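Local coordinates for protein cysteine desulfurase (Thermococcus onnurineus, PDB 5B89) that probably uses pyridoxal 5'-phosphate to take the sulfur from L-cysteine and pass it to a sulfur carrier, leaving L-alanine, at residues D57-L61 against K62-N66; H135-L138 against L139-R143. All blocks are in the same frame, centred on the assembly; numbering follows the deposited sequence.

Contact 1 (D57-L61 against K62-N66)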
loop_
_atom_site.group_PDB
_atom_site.type_symbol
_atom_site.label_atom_id
_atom_site.label_comp_id
_atom_site.label_asym_id
_atom_site.label_seq_id
_atom_site.Cartn_x
_atom_site.Cartn_y
_atom_site.Cartn_z
ATOM N N ASP B 57 -4.030 -2.921 -16.604
ATOM C CA ASP B 57 -3.528 -4.020 -17.423
ATOM C C ASP B 57 -2.515 -3.470 -18.433
ATOM O O ASP B 57 -1.593 -4.131 -18.781
ATOM C CB ASP B 57 -4.675 -4.615 -18.253
ATOM C CG ASP B 57 -5.618 -5.536 -17.493
ATOM O OD1 ASP B 57 -5.393 -5.910 -16.421
ATOM O OD2 ASP B 57 -6.637 -5.861 -18.111
ATOM N N GLU B 58 -2.727 -2.251 -18.903
ATOM C CA GLU B 58 -1.823 -1.635 -19.835
ATOM C C GLU B 58 -0.456 -1.394 -19.198
ATOM O O GLU B 58 0.526 -1.626 -19.800
ATOM C CB GLU B 58 -2.418 -0.353 -20.442
ATOM C CG GLU B 58 -1.613 0.173 -21.592
ATOM C CD GLU B 58 -1.967 1.589 -22.034
ATOM O OE1 GLU B 58 -1.723 1.870 -23.208
ATOM O OE2 GLU B 58 -2.429 2.410 -21.260
ATOM N N TYR B 59 -0.466 -0.934 -17.965
ATOM C CA TYR B 59 0.785 -0.750 -17.273
ATOM C C TYR B 59 1.508 -2.111 -17.132
ATOM O O TYR B 59 2.635 -2.229 -17.425
ATOM C CB TYR B 59 0.592 -0.157 -15.847
ATOM C CG TYR B 59 1.829 -0.266 -14.945
ATOM C CD1 TYR B 59 2.958 0.398 -15.228
ATOM C CD2 TYR B 59 1.840 -1.069 -13.836
ATOM C CE1 TYR B 59 4.068 0.294 -14.459
ATOM C CE2 TYR B 59 2.950 -1.178 -13.036
ATOM C CZ TYR B 59 4.061 -0.493 -13.339
ATOM O OH TYR B 59 5.167 -0.602 -12.583
ATOM N N TYR B 60 0.797 -3.087 -16.615
ATOM C CA TYR B 60 1.402 -4.366 -16.339
ATOM C C TYR B 60 1.894 -5.088 -17.559
ATOM O O TYR B 60 2.879 -5.767 -17.465
ATOM C CB TYR B 60 0.490 -5.297 -15.512
ATOM C CG TYR B 60 0.448 -4.881 -14.079
ATOM C CD1 TYR B 60 1.536 -4.992 -13.316
ATOM C CD2 TYR B 60 -0.651 -4.295 -13.547
ATOM C CE1 TYR B 60 1.532 -4.556 -12.025
ATOM C CE2 TYR B 60 -0.668 -3.874 -12.222
ATOM C CZ TYR B 60 0.465 -3.994 -11.497
ATOM O OH TYR B 60 0.553 -3.590 -10.254
ATOM N N LEU B 61 1.202 -4.957 -18.675
ATOM C CA LEU B 61 1.592 -5.690 -19.871
ATOM C C LEU B 61 2.329 -4.929 -20.962
ATOM O O LEU B 61 2.997 -5.523 -21.744
ATOM C CB LEU B 61 0.373 -6.396 -20.462
ATOM C CG LEU B 61 -0.264 -7.421 -19.554
ATOM C CD1 LEU B 61 -1.543 -7.906 -20.155
ATOM C CD2 LEU B 61 0.661 -8.583 -19.258
ATOM N N LYS B 62 2.212 -3.607 -20.964
ATOM C CA LYS B 62 2.824 -2.782 -21.980
ATOM C C LYS B 62 3.900 -1.793 -21.590
ATOM O O LYS B 62 4.684 -1.443 -22.408
ATOM C CB LYS B 62 1.755 -2.072 -22.838
ATOM C CG LYS B 62 0.781 -2.996 -23.542
ATOM C CD LYS B 62 -0.037 -2.215 -24.565
ATOM C CE LYS B 62 -1.309 -2.908 -24.991
ATOM N NZ LYS B 62 -1.205 -4.366 -24.810
ATOM N N TYR B 63 3.934 -1.343 -20.349
ATOM C CA TYR B 63 4.968 -0.414 -19.929
ATOM C C TYR B 63 5.455 -0.635 -18.504
ATOM O O TYR B 63 5.705 0.244 -17.810
ATOM C CB TYR B 63 4.610 1.075 -20.191
ATOM C CG TYR B 63 3.378 1.648 -19.519
ATOM C CD1 TYR B 63 2.171 1.511 -20.073
ATOM C CD2 TYR B 63 3.487 2.395 -18.383
ATOM C CE1 TYR B 63 1.041 2.028 -19.486
ATOM C CE2 TYR B 63 2.374 2.910 -17.782
ATOM C CZ TYR B 63 1.150 2.724 -18.338
ATOM O OH TYR B 63 0.047 3.225 -17.763
ATOM N N ARG B 64 5.582 -1.890 -18.150
ATOM C CA ARG B 64 5.958 -2.282 -16.832
ATOM C C ARG B 64 7.372 -1.916 -16.457
ATOM O O ARG B 64 8.314 -2.388 -17.048
ATOM C CB ARG B 64 5.709 -3.802 -16.703
ATOM C CG ARG B 64 5.932 -4.369 -15.322
ATOM C CD ARG B 64 4.943 -3.946 -14.252
ATOM N NE ARG B 64 5.197 -4.818 -13.130
ATOM C CZ ARG B 64 5.953 -4.570 -12.091
ATOM N NH1 ARG B 64 6.239 -5.554 -11.279
ATOM N NH2 ARG B 64 6.400 -3.374 -11.840
ATOM N N ALA B 65 7.496 -1.096 -15.429
ATOM C CA ALA B 65 8.768 -0.693 -14.936
ATOM C C ALA B 65 8.596 0.083 -13.667
ATOM O O ALA B 65 7.543 0.427 -13.373
ATOM C CB ALA B 65 9.470 0.188 -15.971
ATOM N N ASN B 66 9.703 0.329 -12.997
ATOM C CA ASN B 66 9.754 1.127 -11.812
ATOM C C ASN B 66 9.875 2.606 -12.257
ATOM O O ASN B 66 10.170 2.873 -13.364
ATOM C CB ASN B 66 10.859 0.706 -10.838
ATOM C CG ASN B 66 10.452 0.911 -9.396
ATOM O OD1 ASN B 66 9.786 1.873 -9.086
ATOM N ND2 ASN B 66 10.895 0.062 -8.536
HETATM O O HOH W 1 -2.530 2.767 -18.567
#
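Tyr59 OH is held between Ala65 O and Arg64 NH2 where the chain leaves helix 50-62. It donates to Ala65 O over 2.7 Å, meeting that carbonyl from above its plane, and accepts from Arg64 NH2 at 3.1 Å. Further back, the ring turns its edge to the face of Tyr63, the planes 71° apart and Tyr59 CD1 lying 3.6 Å from Tyr63 CE2. With Tyr63 CG between its backbone N and carbonyl carbon (chi1 60°), this second ring folds back over the helix, and Tyr59 CA sits 3.7 Å from its centroid as a CH-pi contact. A phenylalanine in place of Tyr59 would probably keep the ring packing but leave Ala65 O without this donor and Arg64 NH2 short of one acceptor. Arg64 NH2 and NE also bond to Thr45 and Thr48 of the second subunit. The other flank is looser: a water bridges Glu58 OE2 and Tyr63 OH, and the exposed Lys62 keeps NZ 6.5 Å from Glu58 OE1. Lys62 N still bonds Glu58 O at 2.8 Å, whereas both bonds from Tyr63 N are weak as the chain leaves helical geometry, a helix C-terminus whose following loop borders the second subunit.

Contact 2 (H135-L138 against L139-R143)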
loop_
_atom_site.group_PDB
_atom_site.type_symbol
_atom_site.label_atom_id
_atom_site.label_comp_id
_atom_site.label_asym_id
_atom_site.label_seq_id
_atom_site.Cartn_x
_atom_site.Cartn_y
_atom_site.Cartn_z
ATOM N N HIS B 135 -13.189 3.890 13.080
ATOM C CA HIS B 135 -12.051 3.590 13.950
ATOM C C HIS B 135 -10.749 4.154 13.385
ATOM O O HIS B 135 -9.827 4.512 14.184
ATOM C CB HIS B 135 -11.929 2.132 14.198
ATOM C CG HIS B 135 -13.139 1.551 14.906
ATOM N ND1 HIS B 135 -13.530 0.239 14.756
ATOM C CD2 HIS B 135 -14.068 2.156 15.665
ATOM C CE1 HIS B 135 -14.646 0.038 15.478
ATOM N NE2 HIS B 135 -15.026 1.193 15.982
ATOM N N SER B 136 -10.584 4.242 12.078
ATOM C CA SER B 136 -9.337 4.759 11.523
ATOM C C SER B 136 -9.143 6.247 11.736
ATOM O O SER B 136 -8.074 6.708 11.673
ATOM C CB SER B 136 -9.203 4.432 10.055
ATOM O OG SER B 136 -9.011 3.076 9.873
ATOM N N ASP B 137 -10.213 6.955 12.010
ATOM C CA ASP B 137 -10.127 8.382 12.338
ATOM C C ASP B 137 -10.358 8.611 13.836
ATOM O O ASP B 137 -10.693 9.679 14.198
ATOM C CB ASP B 137 -11.060 9.272 11.515
ATOM C CG ASP B 137 -10.632 10.773 11.542
ATOM O OD1 ASP B 137 -9.456 11.012 11.688
ATOM O OD2 ASP B 137 -11.486 11.637 11.430
ATOM N N LEU B 138 -10.180 7.583 14.634
ATOM C CA LEU B 138 -10.341 7.690 16.072
ATOM C C LEU B 138 -9.127 7.162 16.804
ATOM O O LEU B 138 -8.527 7.875 17.535
ATOM C CB LEU B 138 -11.594 6.959 16.505
ATOM C CG LEU B 138 -11.819 6.922 17.994
ATOM C CD1 LEU B 138 -11.832 8.323 18.519
ATOM C CD2 LEU B 138 -13.106 6.224 18.334
ATOM N N LEU B 139 -8.769 5.925 16.553
ATOM C CA LEU B 139 -7.673 5.291 17.227
ATOM C C LEU B 139 -6.369 6.039 17.150
ATOM O O LEU B 139 -5.669 6.127 18.154
ATOM C CB LEU B 139 -7.508 3.833 16.759
ATOM C CG LEU B 139 -8.240 2.773 17.543
ATOM C CD1 LEU B 139 -9.723 3.020 17.558
ATOM C CD2 LEU B 139 -7.894 1.402 16.991
ATOM N N PRO B 140 -5.942 6.549 15.966
ATOM C CA PRO B 140 -4.693 7.275 16.008
ATOM C C PRO B 140 -4.708 8.456 16.963
ATOM O O PRO B 140 -3.630 8.767 17.544
ATOM C CB PRO B 140 -4.462 7.681 14.521
ATOM C CG PRO B 140 -5.276 6.664 13.756
ATOM C CD PRO B 140 -6.499 6.447 14.612
ATOM N N TRP B 141 -5.829 9.134 17.107
ATOM C CA TRP B 141 -5.922 10.294 17.966
ATOM C C TRP B 141 -5.971 9.838 19.414
ATOM O O TRP B 141 -5.383 10.526 20.309
ATOM C CB TRP B 141 -7.115 11.139 17.609
ATOM C CG TRP B 141 -7.173 11.483 16.119
ATOM C CD1 TRP B 141 -8.178 11.106 15.309
ATOM C CD2 TRP B 141 -6.211 12.131 15.369
ATOM N NE1 TRP B 141 -7.902 11.514 14.046
ATOM C CE2 TRP B 141 -6.674 12.088 14.040
ATOM C CE3 TRP B 141 -4.950 12.672 15.642
ATOM C CZ2 TRP B 141 -5.936 12.658 12.974
ATOM C CZ3 TRP B 141 -4.221 13.241 14.557
ATOM C CH2 TRP B 141 -4.756 13.232 13.285
ATOM N N GLN B 142 -6.654 8.731 19.678
ATOM C CA GLN B 142 -6.654 8.131 21.043
ATOM C C GLN B 142 -5.321 7.744 21.485
ATOM O O GLN B 142 -4.957 8.001 22.674
ATOM C CB GLN B 142 -7.589 6.918 21.088
ATOM C CG GLN B 142 -9.041 7.268 21.027
ATOM C CD GLN B 142 -9.903 6.013 20.955
ATOM O OE1 GLN B 142 -9.490 5.022 20.331
ATOM N NE2 GLN B 142 -11.067 6.059 21.499
ATOM N N ARG B 143 -4.522 7.087 20.667
ATOM C CA ARG B 143 -3.150 6.670 20.967
ATOM C C ARG B 143 -2.332 7.880 21.247
ATOM O O ARG B 143 -1.594 7.913 22.267
ATOM C CB ARG B 143 -2.522 5.758 19.860
ATOM C CG ARG B 143 -1.116 5.308 20.103
ATOM C CD ARG B 143 -0.614 4.412 18.908
ATOM N NE ARG B 143 -0.658 5.090 17.629
ATOM C CZ ARG B 143 -0.421 4.521 16.439
ATOM N NH1 ARG B 143 -0.112 3.236 16.406
ATOM N NH2 ARG B 143 -0.506 5.291 15.298
#
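Asp137 and Trp141 meet through a single, nearly straight hydrogen bond between two flat groups set steeply to each other. Trp141 NE1 points at Asp137 OD1 over 2.9 Å with an N-H...O angle of 172°. The acceptor lies in the plane of the indole, at its edge, yet the indole N-H reaches OD1 from above the carboxylate plane, and the two planes stand 77° apart. Asp137 CG is anti to the backbone N (chi1 -161°), which swings the carboxylate round to the indole although the CA-CB bond points away from the helix. This bond probably fixes the rotation of the indole, whose edge also passes Asp137 O, with Trp141 CD1 3.1 Å from it.

Leu138 packs by van der Waals contact against the amide of Gln142, Leu138 CG being 3.6 Å from Gln142 CD, with both methyls near the amide nitrogen. That nitrogen, NE2, bonds to Ser271 O and Leu272 O of the second subunit.

Leu138 holds the N-cap position. Gln142 N bonds to Leu138 O at 3.0 Å, in the carbonyl plane, while the bond from Trp141 N to the same oxygen is weak. His135 O takes both Leu138 N and Leu139 N, linking the 3-10 turn to the first helical turn. Pro140 CD rests 3.3 Å from Ser136 O, a buried oxygen with no hydrogen-bonding partner, since Pro140 N carries no hydrogen to offer it.

Ser136 OG bonds to Ser107 OG and to Gly264 N of the second subunit, and its side chain lies about 4 Å from the bound pyridoxal phosphate. Trp141 packs between helix 106-117 and strand 177-181, Leu138 and Gln142 face strand 151-154, and His135 and Leu138 touch Pro379 on helix 378-384.

How the contacts relate
Contact 1 comes first along the chain, at the C-terminal end of helix 50-62, and contact 2 follows at the start of helix 139-148, after strand 126-129. Their centres are 37 Å apart and their nearest atoms about 23 Å, so they do not touch. Contact 2 belongs with the seven-stranded sheet, its helix connecting parallel strands 126-129 and 151-154. Contact 1 instead packs on helices 73-93 and 291-307. Both reach the second subunit. The side chain of Arg64 in contact 1 is about 10 Å from a bound pyridoxal phosphate, and that of Ser136 in contact 2 about 4 Å from a bound pyridoxal phosphate, consistent with active sites built where two subunits meet.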